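PDB 3AIZ: DNA polymerase sliding clamp 2 from Sulfolobus tokodaii, which tethers DNA polymerase and other proteins to DNA as a subunit of a ring that encircles the double helix. Local coordinates for residues A[3-8]-A[88-93]; A[17-22]-A[46-51]; A[154-159]-A[197-202]. All coordinates share one frame; numbering follows the deposited sequence.

Contact 1 (A[3-8]-A[88-93]); sequences KATYSS and TVTLEE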
ATOM      1  N   LYS A   3       0.209  39.952  17.553  1.00 37.65           N
ATOM      2  CA  LYS A   3       1.123  38.818  17.496  1.00 37.74           C
ATOM      3  C   LYS A   3       0.946  37.935  18.729  1.00 37.82           C
ATOM      4  O   LYS A   3       1.041  38.409  19.860  1.00 38.44           O
ATOM      5  CB  LYS A   3       2.568  39.313  17.392  1.00 38.56           C
ATOM      6  CG  LYS A   3       3.615  38.214  17.326  1.00 41.10           C
ATOM      7  CD  LYS A   3       5.018  38.803  17.270  1.00 43.67           C
ATOM      8  CE  LYS A   3       6.085  37.737  17.479  1.00 46.54           C
ATOM      9  NZ  LYS A   3       6.069  36.703  16.409  1.00 48.97           N
ATOM     10  N   ALA A   4       0.683  36.649  18.510  1.00 36.22           N
ATOM     11  CA  ALA A   4       0.438  35.723  19.612  1.00 36.25           C
ATOM     12  C   ALA A   4       1.054  34.353  19.351  1.00 32.99           C
ATOM     13  O   ALA A   4       1.180  33.929  18.206  1.00 32.20           O
ATOM     14  CB  ALA A   4      -1.055  35.592  19.870  1.00 34.37           C
ATOM     15  N   THR A   5       1.433  33.664  20.422  1.00 31.99           N
ATOM     16  CA  THR A   5       2.051  32.347  20.305  1.00 32.51           C
ATOM     17  C   THR A   5       1.331  31.300  21.150  1.00 34.57           C
ATOM     18  O   THR A   5       1.130  31.486  22.351  1.00 36.47           O
ATOM     19  CB  THR A   5       3.535  32.384  20.711  1.00 34.83           C
ATOM     20  OG1 THR A   5       4.272  33.173  19.768  1.00 37.66           O
ATOM     21  CG2 THR A   5       4.111  30.980  20.745  1.00 35.89           C
ATOM     22  N   TYR A   6       0.946  30.200  20.515  1.00 32.58           N
ATOM     23  CA  TYR A   6       0.277  29.104  21.203  1.00 32.28           C
ATOM     24  C   TYR A   6       1.201  27.889  21.253  1.00 34.50           C
ATOM     25  O   TYR A   6       1.916  27.606  20.292  1.00 35.42           O
ATOM     26  CB  TYR A   6      -1.036  28.761  20.501  1.00 32.77           C
ATOM     27  CG  TYR A   6      -1.903  27.802  21.275  1.00 35.70           C
ATOM     28  CD1 TYR A   6      -2.705  28.248  22.315  1.00 34.11           C
ATOM     29  CD2 TYR A   6      -1.922  26.450  20.965  1.00 35.72           C
ATOM     30  CE1 TYR A   6      -3.501  27.373  23.027  1.00 36.79           C
ATOM     31  CE2 TYR A   6      -2.714  25.569  21.670  1.00 37.70           C
ATOM     32  CZ  TYR A   6      -3.501  26.035  22.700  1.00 36.20           C
ATOM     33  OH  TYR A   6      -4.290  25.159  23.403  1.00 36.46           O
ATOM     34  N   SER A   7       1.183  27.171  22.372  1.00 35.98           N
ATOM     35  CA  SER A   7       2.184  26.136  22.635  1.00 35.71           C
ATOM     36  C   SER A   7       1.900  24.775  22.000  1.00 34.67           C
ATOM     37  O   SER A   7       2.696  23.850  22.142  1.00 33.88           O
ATOM     38  CB  SER A   7       2.388  25.961  24.142  1.00 32.58           C
ATOM     39  OG  SER A   7       1.240  25.390  24.747  1.00 36.59           O
ATOM     40  N   SER A   8       0.777  24.645  21.301  1.00 34.10           N
ATOM     41  CA  SER A   8       0.424  23.357  20.709  1.00 36.74           C
ATOM     42  C   SER A   8      -0.294  23.467  19.366  1.00 37.35           C
ATOM     43  O   SER A   8      -1.468  23.830  19.304  1.00 37.91           O
ATOM     44  CB  SER A   8      -0.418  22.528  21.680  1.00 36.48           C
ATOM     45  OG  SER A   8      -0.810  21.303  21.086  1.00 39.08           O
ATOM     46  N   THR A  88       4.853  24.280  18.107  1.00 34.19           N
ATOM     47  CA  THR A  88       4.120  25.459  18.549  1.00 34.29           C
ATOM     48  C   THR A  88       3.547  26.219  17.358  1.00 34.07           C
ATOM     49  O   THR A  88       3.840  25.898  16.208  1.00 35.43           O
ATOM     50  CB  THR A  88       5.008  26.404  19.382  1.00 34.13           C
ATOM     51  OG1 THR A  88       6.055  26.933  18.560  1.00 36.27           O
ATOM     52  CG2 THR A  88       5.620  25.657  20.559  1.00 32.13           C
ATOM     53  N   VAL A  89       2.724  27.223  17.639  1.00 33.37           N
ATOM     54  CA  VAL A  89       2.112  28.030  16.592  1.00 33.32           C
ATOM     55  C   VAL A  89       2.159  29.512  16.943  1.00 35.69           C
ATOM     56  O   VAL A  89       1.914  29.895  18.085  1.00 35.42           O
ATOM     57  CB  VAL A  89       0.645  27.628  16.354  1.00 30.89           C
ATOM     58  CG1 VAL A  89      -0.021  28.589  15.384  1.00 32.41           C
ATOM     59  CG2 VAL A  89       0.568  26.217  15.828  1.00 38.48           C
ATOM     60  N   THR A  90       2.480  30.342  15.957  1.00 32.75           N
ATOM     61  CA  THR A  90       2.453  31.783  16.151  1.00 33.79           C
ATOM     62  C   THR A  90       1.474  32.429  15.181  1.00 34.58           C
ATOM     63  O   THR A  90       1.397  32.048  14.014  1.00 34.38           O
ATOM     64  CB  THR A  90       3.849  32.419  15.981  1.00 34.45           C
ATOM     65  OG1 THR A  90       4.327  32.185  14.651  1.00 40.64           O
ATOM     66  CG2 THR A  90       4.832  31.831  16.981  1.00 32.99           C
ATOM     67  N   LEU A  91       0.718  33.397  15.683  1.00 37.36           N
ATOM     68  CA  LEU A  91      -0.224  34.151  14.869  1.00 35.58           C
ATOM     69  C   LEU A  91       0.251  35.592  14.772  1.00 36.79           C
ATOM     70  O   LEU A  91       0.390  36.276  15.784  1.00 38.02           O
ATOM     71  CB  LEU A  91      -1.620  34.103  15.490  1.00 35.32           C
ATOM     72  CG  LEU A  91      -2.212  32.713  15.730  1.00 32.98           C
ATOM     73  CD1 LEU A  91      -3.493  32.813  16.536  1.00 33.22           C
ATOM     74  CD2 LEU A  91      -2.460  31.999  14.412  1.00 33.51           C
ATOM     75  N   GLU A  92       0.501  36.049  13.551  1.00 37.56           N
ATOM     76  CA  GLU A  92       1.026  37.390  13.333  1.00 38.95           C
ATOM     77  C   GLU A  92       0.174  38.161  12.330  1.00 39.00           C
ATOM     78  O   GLU A  92      -0.021  37.719  11.199  1.00 37.31           O
ATOM     79  CB  GLU A  92       2.474  37.307  12.851  1.00 43.81           C
ATOM     80  CG  GLU A  92       3.154  38.647  12.653  1.00 49.92           C
ATOM     81  CD  GLU A  92       4.593  38.497  12.197  1.00 60.15           C
ATOM     82  OE1 GLU A  92       5.155  37.393  12.367  1.00 57.81           O
ATOM     83  OE2 GLU A  92       5.159  39.478  11.670  1.00 63.36           O
ATOM     84  N   GLU A  93      -0.331  39.317  12.752  1.00 41.61           N
ATOM     85  CA  GLU A  93      -1.164  40.145  11.889  1.00 46.83           C
ATOM     86  C   GLU A  93      -0.379  40.693  10.700  1.00 50.06           C
ATOM     87  O   GLU A  93       0.807  41.007  10.812  1.00 49.77           O
ATOM     88  CB  GLU A  93      -1.784  41.299  12.680  1.00 48.62           C
ATOM     89  CG  GLU A  93      -2.702  42.187  11.851  1.00 51.44           C
ATOM     90  CD  GLU A  93      -3.177  43.410  12.611  1.00 56.72           C
ATOM     91  OE1 GLU A  93      -2.676  43.651  13.730  1.00 56.31           O
ATOM     92  OE2 GLU A  93      -4.051  44.133  12.088  1.00 61.29           O
TER

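Contact 2 (A[17-22]-A[46-51]); sequences SGLLKV and LMVIFK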
ATOM      1  N   SER A  17     -11.071  21.560  14.050  1.00 46.10           N
ATOM      2  CA  SER A  17     -11.742  20.428  13.421  1.00 49.95           C
ATOM      3  C   SER A  17     -13.042  20.096  14.147  1.00 48.55           C
ATOM      4  O   SER A  17     -13.825  19.264  13.689  1.00 47.44           O
ATOM      5  CB  SER A  17     -10.829  19.202  13.401  1.00 50.77           C
ATOM      6  OG  SER A  17     -10.655  18.677  14.706  1.00 52.39           O
ATOM      7  N   GLY A  18     -13.262  20.752  15.281  1.00 47.23           N
ATOM      8  CA  GLY A  18     -14.449  20.519  16.079  1.00 44.09           C
ATOM      9  C   GLY A  18     -15.561  21.505  15.785  1.00 45.62           C
ATOM     10  O   GLY A  18     -16.674  21.367  16.291  1.00 49.23           O
ATOM     11  N   LEU A  19     -15.264  22.505  14.963  1.00 44.52           N
ATOM     12  CA  LEU A  19     -16.259  23.502  14.589  1.00 46.58           C
ATOM     13  C   LEU A  19     -17.332  22.888  13.692  1.00 52.56           C
ATOM     14  O   LEU A  19     -17.128  22.720  12.489  1.00 58.84           O
ATOM     15  CB  LEU A  19     -15.593  24.691  13.895  1.00 46.90           C
ATOM     16  CG  LEU A  19     -14.498  25.396  14.699  1.00 48.31           C
ATOM     17  CD1 LEU A  19     -13.964  26.604  13.948  1.00 52.54           C
ATOM     18  CD2 LEU A  19     -15.015  25.811  16.064  1.00 43.01           C
ATOM     19  N   LEU A  20     -18.474  22.554  14.287  1.00 52.06           N
ATOM     20  CA  LEU A  20     -19.561  21.889  13.571  1.00 50.54           C
ATOM     21  C   LEU A  20     -20.266  22.804  12.575  1.00 53.14           C
ATOM     22  O   LEU A  20     -20.615  23.940  12.896  1.00 52.23           O
ATOM     23  CB  LEU A  20     -20.583  21.322  14.558  1.00 46.07           C
ATOM     24  CG  LEU A  20     -20.126  20.155  15.433  1.00 45.17           C
ATOM     25  CD1 LEU A  20     -21.153  19.866  16.513  1.00 40.51           C
ATOM     26  CD2 LEU A  20     -19.868  18.916  14.587  1.00 47.10           C
ATOM     27  N   LYS A  21     -20.478  22.295  11.365  1.00 58.23           N
ATOM     28  CA  LYS A  21     -21.180  23.039  10.322  1.00 61.40           C
ATOM     29  C   LYS A  21     -20.527  24.386  10.037  1.00 55.18           C
ATOM     30  O   LYS A  21     -21.164  25.286   9.489  1.00 54.45           O
ATOM     31  CB  LYS A  21     -22.651  23.243  10.699  1.00 57.46           C
ATOM     32  CG  LYS A  21     -23.464  21.961  10.787  1.00 52.89           C
ATOM     33  CD  LYS A  21     -24.896  22.254  11.212  1.00 63.24           C
ATOM     34  CE  LYS A  21     -25.721  20.980  11.315  1.00 76.04           C
ATOM     35  NZ  LYS A  21     -25.856  20.289  10.001  1.00 73.07           N
ATOM     36  N   VAL A  22     -19.258  24.524  10.408  1.00 52.77           N
ATOM     37  CA  VAL A  22     -18.538  25.771  10.183  1.00 58.42           C
ATOM     38  C   VAL A  22     -18.314  26.014   8.695  1.00 60.44           C
ATOM     39  O   VAL A  22     -17.851  25.130   7.974  1.00 64.81           O
ATOM     40  CB  VAL A  22     -17.181  25.799  10.917  1.00 58.27           C
ATOM     41  CG1 VAL A  22     -16.234  24.753  10.343  1.00 53.81           C
ATOM     42  CG2 VAL A  22     -16.564  27.183  10.829  1.00 56.16           C
ATOM     43  N   LEU A  46     -27.502  25.759  17.906  1.00 36.58           N
ATOM     44  CA  LEU A  46     -26.172  25.445  18.413  1.00 33.27           C
ATOM     45  C   LEU A  46     -25.204  26.605  18.224  1.00 35.23           C
ATOM     46  O   LEU A  46     -25.039  27.112  17.114  1.00 37.37           O
ATOM     47  CB  LEU A  46     -25.620  24.201  17.715  1.00 34.48           C
ATOM     48  CG  LEU A  46     -24.186  23.806  18.072  1.00 30.72           C
ATOM     49  CD1 LEU A  46     -24.101  23.351  19.519  1.00 32.54           C
ATOM     50  CD2 LEU A  46     -23.688  22.718  17.140  1.00 31.33           C
ATOM     51  N   MET A  47     -24.562  27.016  19.311  1.00 34.90           N
ATOM     52  CA  MET A  47     -23.528  28.039  19.246  1.00 36.64           C
ATOM     53  C   MET A  47     -22.153  27.428  19.471  1.00 37.35           C
ATOM     54  O   MET A  47     -21.862  26.915  20.551  1.00 37.50           O
ATOM     55  CB  MET A  47     -23.776  29.136  20.281  1.00 36.19           C
ATOM     56  CG  MET A  47     -22.635  30.137  20.391  1.00 38.45           C
ATOM     57  SD  MET A  47     -22.990  31.491  21.525  1.00 40.26           S
ATOM     58  CE  MET A  47     -24.413  32.226  20.721  1.00 44.58           C
ATOM     59  N   VAL A  48     -21.308  27.482  18.448  1.00 37.73           N
ATOM     60  CA  VAL A  48     -19.958  26.950  18.560  1.00 38.10           C
ATOM     61  C   VAL A  48     -18.975  28.051  18.939  1.00 41.22           C
ATOM     62  O   VAL A  48     -18.914  29.095  18.290  1.00 42.06           O
ATOM     63  CB  VAL A  48     -19.499  26.280  17.255  1.00 38.78           C
ATOM     64  CG1 VAL A  48     -18.125  25.660  17.438  1.00 36.98           C
ATOM     65  CG2 VAL A  48     -20.503  25.225  16.823  1.00 41.00           C
ATOM     66  N   ILE A  49     -18.211  27.813  20.001  1.00 38.83           N
ATOM     67  CA  ILE A  49     -17.226  28.780  20.463  1.00 36.69           C
ATOM     68  C   ILE A  49     -15.832  28.171  20.537  1.00 38.36           C
ATOM     69  O   ILE A  49     -15.633  27.104  21.116  1.00 39.26           O
ATOM     70  CB  ILE A  49     -17.587  29.349  21.848  1.00 35.47           C
ATOM     71  CG1 ILE A  49     -18.890  30.146  21.780  1.00 36.93           C
ATOM     72  CG2 ILE A  49     -16.468  30.231  22.370  1.00 38.10           C
ATOM     73  CD1 ILE A  49     -19.313  30.718  23.110  1.00 35.74           C
ATOM     74  N   PHE A  50     -14.872  28.863  19.938  1.00 40.55           N
ATOM     75  CA  PHE A  50     -13.467  28.509  20.055  1.00 36.53           C
ATOM     76  C   PHE A  50     -12.784  29.616  20.842  1.00 37.87           C
ATOM     77  O   PHE A  50     -12.859  30.781  20.460  1.00 43.26           O
ATOM     78  CB  PHE A  50     -12.846  28.374  18.664  1.00 38.02           C
ATOM     79  CG  PHE A  50     -11.352  28.495  18.649  1.00 39.28           C
ATOM     80  CD1 PHE A  50     -10.555  27.483  19.153  1.00 39.62           C
ATOM     81  CD2 PHE A  50     -10.743  29.618  18.117  1.00 40.51           C
ATOM     82  CE1 PHE A  50      -9.180  27.595  19.135  1.00 39.44           C
ATOM     83  CE2 PHE A  50      -9.369  29.734  18.098  1.00 38.92           C
ATOM     84  CZ  PHE A  50      -8.586  28.721  18.608  1.00 37.96           C
ATOM     85  N   LYS A  51     -12.136  29.265  21.949  1.00 35.72           N
ATOM     86  CA  LYS A  51     -11.550  30.282  22.819  1.00 35.50           C
ATOM     87  C   LYS A  51     -10.213  29.882  23.442  1.00 34.24           C
ATOM     88  O   LYS A  51     -10.074  28.797  24.005  1.00 36.63           O
ATOM     89  CB  LYS A  51     -12.544  30.685  23.914  1.00 34.73           C
ATOM     90  CG  LYS A  51     -11.967  31.622  24.964  1.00 37.47           C
ATOM     91  CD  LYS A  51     -13.062  32.279  25.789  1.00 41.78           C
ATOM     92  CE  LYS A  51     -13.902  31.249  26.523  1.00 51.32           C
ATOM     93  NZ  LYS A  51     -15.055  31.872  27.236  1.00 54.50           N
TER

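Contact 3 (A[154-159]-A[197-202]); sequences GEEVEI and KAVYSI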
ATOM      1  N   GLY A 154     -33.646   7.139  19.569  1.00 40.00           N
ATOM      2  CA  GLY A 154     -34.589   8.245  19.582  1.00 44.51           C
ATOM      3  C   GLY A 154     -34.373   9.378  18.598  1.00 45.94           C
ATOM      4  O   GLY A 154     -33.585   9.273  17.658  1.00 45.03           O
ATOM      5  N   GLU A 155     -35.096  10.472  18.825  1.00 47.57           N
ATOM      6  CA  GLU A 155     -34.970  11.679  18.017  1.00 50.35           C
ATOM      7  C   GLU A 155     -34.782  12.889  18.931  1.00 46.05           C
ATOM      8  O   GLU A 155     -34.282  13.932  18.508  1.00 46.24           O
ATOM      9  CB  GLU A 155     -36.202  11.858  17.128  1.00 60.22           C
ATOM     10  CG  GLU A 155     -36.058  12.943  16.070  1.00 69.56           C
ATOM     11  CD  GLU A 155     -37.148  12.875  15.013  1.00 82.17           C
ATOM     12  OE1 GLU A 155     -37.918  11.890  15.013  1.00 80.20           O
ATOM     13  OE2 GLU A 155     -37.230  13.803  14.180  1.00 85.38           O
ATOM     14  N   GLU A 156     -35.185  12.733  20.188  1.00 44.43           N
ATOM     15  CA  GLU A 156     -34.959  13.744  21.214  1.00 37.24           C
ATOM     16  C   GLU A 156     -34.369  13.096  22.459  1.00 37.96           C
ATOM     17  O   GLU A 156     -34.873  12.080  22.936  1.00 41.12           O
ATOM     18  CB  GLU A 156     -36.264  14.443  21.589  1.00 38.49           C
ATOM     19  CG  GLU A 156     -36.856  15.319  20.504  1.00 50.32           C
ATOM     20  CD  GLU A 156     -38.103  16.044  20.974  1.00 59.96           C
ATOM     21  OE1 GLU A 156     -38.540  15.792  22.118  1.00 53.81           O
ATOM     22  OE2 GLU A 156     -38.643  16.867  20.203  1.00 63.77           O
ATOM     23  N   VAL A 157     -33.302  13.686  22.986  1.00 38.92           N
ATOM     24  CA  VAL A 157     -32.696  13.194  24.215  1.00 34.34           C
ATOM     25  C   VAL A 157     -33.226  13.962  25.413  1.00 36.73           C
ATOM     26  O   VAL A 157     -33.204  15.192  25.430  1.00 39.61           O
ATOM     27  CB  VAL A 157     -31.165  13.342  24.197  1.00 35.43           C
ATOM     28  CG1 VAL A 157     -30.573  12.813  25.493  1.00 36.09           C
ATOM     29  CG2 VAL A 157     -30.574  12.613  23.010  1.00 40.44           C
ATOM     30  N   GLU A 158     -33.707  13.236  26.415  1.00 34.75           N
ATOM     31  CA  GLU A 158     -34.109  13.860  27.668  1.00 33.59           C
ATOM     32  C   GLU A 158     -33.071  13.595  28.748  1.00 32.35           C
ATOM     33  O   GLU A 158     -32.962  12.481  29.258  1.00 34.12           O
ATOM     34  CB  GLU A 158     -35.480  13.357  28.121  1.00 32.28           C
ATOM     35  CG  GLU A 158     -35.850  13.799  29.529  1.00 36.17           C
ATOM     36  CD  GLU A 158     -37.264  13.419  29.912  1.00 47.07           C
ATOM     37  OE1 GLU A 158     -38.184  13.649  29.096  1.00 49.61           O
ATOM     38  OE2 GLU A 158     -37.457  12.897  31.031  1.00 45.70           O
ATOM     39  N   ILE A 159     -32.302  14.622  29.086  1.00 28.38           N
ATOM     40  CA  ILE A 159     -31.314  14.505  30.147  1.00 30.59           C
ATOM     41  C   ILE A 159     -31.876  15.070  31.448  1.00 30.96           C
ATOM     42  O   ILE A 159     -32.513  16.123  31.456  1.00 31.44           O
ATOM     43  CB  ILE A 159     -29.989  15.208  29.778  1.00 30.35           C
ATOM     44  CG1 ILE A 159     -28.904  14.883  30.807  1.00 32.09           C
ATOM     45  CG2 ILE A 159     -30.188  16.710  29.657  1.00 28.89           C
ATOM     46  CD1 ILE A 159     -27.521  15.344  30.400  1.00 31.83           C
ATOM     47  N   LYS A 197     -34.040  18.851  34.630  1.00 37.73           N
ATOM     48  CA  LYS A 197     -34.426  18.074  33.460  1.00 35.09           C
ATOM     49  C   LYS A 197     -34.584  18.956  32.226  1.00 35.02           C
ATOM     50  O   LYS A 197     -35.142  20.049  32.301  1.00 37.40           O
ATOM     51  CB  LYS A 197     -35.722  17.307  33.732  1.00 32.21           C
ATOM     52  CG  LYS A 197     -36.400  16.770  32.484  1.00 37.30           C
ATOM     53  CD  LYS A 197     -37.254  15.551  32.800  1.00 50.81           C
ATOM     54  CE  LYS A 197     -38.255  15.838  33.910  1.00 57.90           C
ATOM     55  NZ  LYS A 197     -39.006  14.611  34.302  1.00 54.93           N
ATOM     56  N   ALA A 198     -34.088  18.473  31.092  1.00 33.27           N
ATOM     57  CA  ALA A 198     -34.191  19.207  29.837  1.00 31.64           C
ATOM     58  C   ALA A 198     -34.189  18.256  28.648  1.00 31.51           C
ATOM     59  O   ALA A 198     -33.781  17.101  28.764  1.00 32.76           O
ATOM     60  CB  ALA A 198     -33.056  20.209  29.715  1.00 34.19           C
ATOM     61  N   VAL A 199     -34.648  18.749  27.504  1.00 32.88           N
ATOM     62  CA  VAL A 199     -34.675  17.958  26.281  1.00 31.98           C
ATOM     63  C   VAL A 199     -33.849  18.645  25.199  1.00 34.43           C
ATOM     64  O   VAL A 199     -33.882  19.868  25.070  1.00 38.44           O
ATOM     65  CB  VAL A 199     -36.115  17.769  25.772  1.00 31.02           C
ATOM     66  CG1 VAL A 199     -36.130  16.904  24.523  1.00 36.10           C
ATOM     67  CG2 VAL A 199     -36.979  17.157  26.858  1.00 29.45           C
ATOM     68  N   TYR A 200     -33.105  17.860  24.425  1.00 32.52           N
ATOM     69  CA  TYR A 200     -32.278  18.410  23.356  1.00 34.88           C
ATOM     70  C   TYR A 200     -32.361  17.569  22.089  1.00 37.83           C
ATOM     71  O   TYR A 200     -32.714  16.390  22.135  1.00 39.36           O
ATOM     72  CB  TYR A 200     -30.820  18.522  23.806  1.00 31.55           C
ATOM     73  CG  TYR A 200     -30.637  19.298  25.087  1.00 31.52           C
ATOM     74  CD1 TYR A 200     -30.494  18.642  26.302  1.00 28.56           C
ATOM     75  CD2 TYR A 200     -30.617  20.686  25.084  1.00 31.99           C
ATOM     76  CE1 TYR A 200     -30.330  19.347  27.475  1.00 32.87           C
ATOM     77  CE2 TYR A 200     -30.454  21.400  26.253  1.00 32.03           C
ATOM     78  CZ  TYR A 200     -30.311  20.726  27.446  1.00 33.54           C
ATOM     79  OH  TYR A 200     -30.148  21.431  28.615  1.00 33.07           O
ATOM     80  N   SER A 201     -32.033  18.182  20.957  1.00 35.91           N
ATOM     81  CA  SER A 201     -32.023  17.485  19.678  1.00 38.35           C
ATOM     82  C   SER A 201     -30.914  16.438  19.637  1.00 39.27           C
ATOM     83  O   SER A 201     -29.762  16.735  19.950  1.00 38.10           O
ATOM     84  CB  SER A 201     -31.842  18.482  18.533  1.00 37.75           C
ATOM     85  OG  SER A 201     -31.709  17.815  17.290  1.00 42.81           O
ATOM     86  N   ILE A 202     -31.265  15.213  19.255  1.00 40.76           N
ATOM     87  CA  ILE A 202     -30.281  14.143  19.142  1.00 39.23           C
ATOM     88  C   ILE A 202     -29.265  14.453  18.051  1.00 40.42           C
ATOM     89  O   ILE A 202     -28.074  14.198  18.211  1.00 38.25           O
ATOM     90  CB  ILE A 202     -30.935  12.782  18.845  1.00 44.00           C
ATOM     91  CG1 ILE A 202     -31.766  12.323  20.040  1.00 44.26           C
ATOM     92  CG2 ILE A 202     -29.878  11.738  18.519  1.00 42.55           C
ATOM     93  CD1 ILE A 202     -31.935  10.827  20.117  1.00 39.91           C
TER

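Contact 1 (A[3-8]-A[88-93])
An antiparallel strand pair sets the outermost strand of this half, 3-6, against strand 88-93, with Ala4 facing Leu91 and Tyr6 facing Val89. These two hydrogen-bonded pairs carry four backbone bonds of 2.6 to 2.8 Å: Ala4 N to Leu91 O, Leu91 N to Ala4 O, Tyr6 N to Val89 O and Val89 N to Tyr6 O. Between them, Thr5 and Thr90 form a non-hydrogen-bonded pair, side by side and pointing the same way. Thr5 OG1 faces the methyl of its partner, 3.1 Å from Thr90 CG2. Thr90 OG1 instead bonds Arg103 on the next strand. Lys3 and Glu92 rise from the same face as the threonines. Lys3 NZ stays 4.2 Å from Glu92 OE1, too far for a salt bridge.

The other face is mainly apolar. Tyr6 CG is anti to the backbone N (chi1 -170°), and the ring leads away from strand 88-93. Its OH bonds Ser236 and Gly238. Leu91 packs on Phe12 of helix 9-16 and Ile35. An antiparallel sheet with a helix on its apolar face is the build of a PCNA domain, here the N-terminal one.

Contact 2 (A[17-22]-A[46-51])
This is apolar packing between a turn and a sheet face: Leu19 and Leu20 meet Leu46, Val48 and Phe50 in the buried middle of the chain. Residues 17-22 follow helix 9-16, and residues 46-51 lie on strand 46-53.

Leu19 to Val22 form a type II beta turn. Lys21, at its third position, has a positive phi of 56°, as this turn requires. The bond closing it, Val22 N to Leu19 O, is weak at 3.5 Å. The turn presents two neighbouring leucines to the strand.

Leu19 uses its CD2 branch. This methyl lies 3.4 Å from Val48 CG1, and the two side chains cross obliquely. The same methyl, Leu19 CD2, is 4.2 Å from Phe50 CB. The Phe50 ring then leads away from the turn and meets Phe12 of helix 9-16. Leu20 crosses Leu46 at about a right angle, with Leu20 CD1 3.9 Å from Leu46 CD2.

Val48 touches both leucine residues of the turn, each with a different methyl. CG1 is anti to the backbone N (chi1 -176°) and meets the Leu19 side chain. Val48 CG2 lies 4.1 Å from Leu20 O, a carbonyl that is hydrogen-bonded to Tyr39 OH.

The surroundings place the contact at the domain junction. Strand 46-53 pairs with strand 34-40 on one edge and with strand 239-244, from the C-terminal half, on the other, while Leu20 and Leu46 both reach Val208 on helix 202-211. Strand pairing across the domain junction, with helices and a turn packed on one face, is characteristic of the two-domain PCNA fold.

Contact 3 (A[154-159]-A[197-202])
Val157 and Tyr200 exchange two backbone bonds, Val157 N to Tyr200 O and Tyr200 N to Val157 O, each 2.9 Å long. Ile159 and Ala198 form the next hydrogen-bonded antiparallel pair, again with two bonds. Its Ile159 N to Ala198 O bond is more bent, with 133° at the hydrogen.

On the face shared by Val157 and Ile159, two apolar contacts form. Ile159 CG2 meets the edge of the Tyr200 ring, 3.4 Å from Tyr200 CE1 and near the ring plane. Val157 crosses Ile202 at about a right angle, with Val157 CG2 3.2 Å from Ile202 CG1. Ile202 also lies over the backbone of Gly154 and Glu155. Its N makes a weak bond to Glu155 O.

On the other face, Glu158 OE2 approaches the aliphatic part of Lys197, 3.2 Å from Lys197 CD. Lys197 NZ is 4.0 Å from Glu158 OE2, beyond a salt bridge. Glu156 OE1 lies 3.6 Å from Val199 CG1.

Farther out, Ile226 O accepts a bond from Tyr200 OH, and Phe222 of strand 218-223 packs on Tyr200 and Ile159. Ser201 is at the N-cap position of helix 202-211. Leu150 of helix 140-150 touches Val157 and Ile202, while strand 165-172 pairs beside strand 156-161.

How the contacts relate
Contacts 1 and 3 lie on opposite sides of the chain's centre, about 39 Å apart between centres. Each is a partly buried antiparallel strand pair, held by backbone bonds, with one mainly apolar face and charged residues on the other. Contact 1 belongs to the N-terminal domain and contact 3 to the C-terminal one. Contact 2 lies between them, about 20 Å from each by centres. It is the buried one, built from leucine, valine and phenylalanine side chains. Helix 9-16 connects it to contact 1, since Phe12 touches both Leu91 and Phe50. Helix 202-211, which starts at Ile202 of contact 3, packs on Leu20 and Leu46 of contact 2.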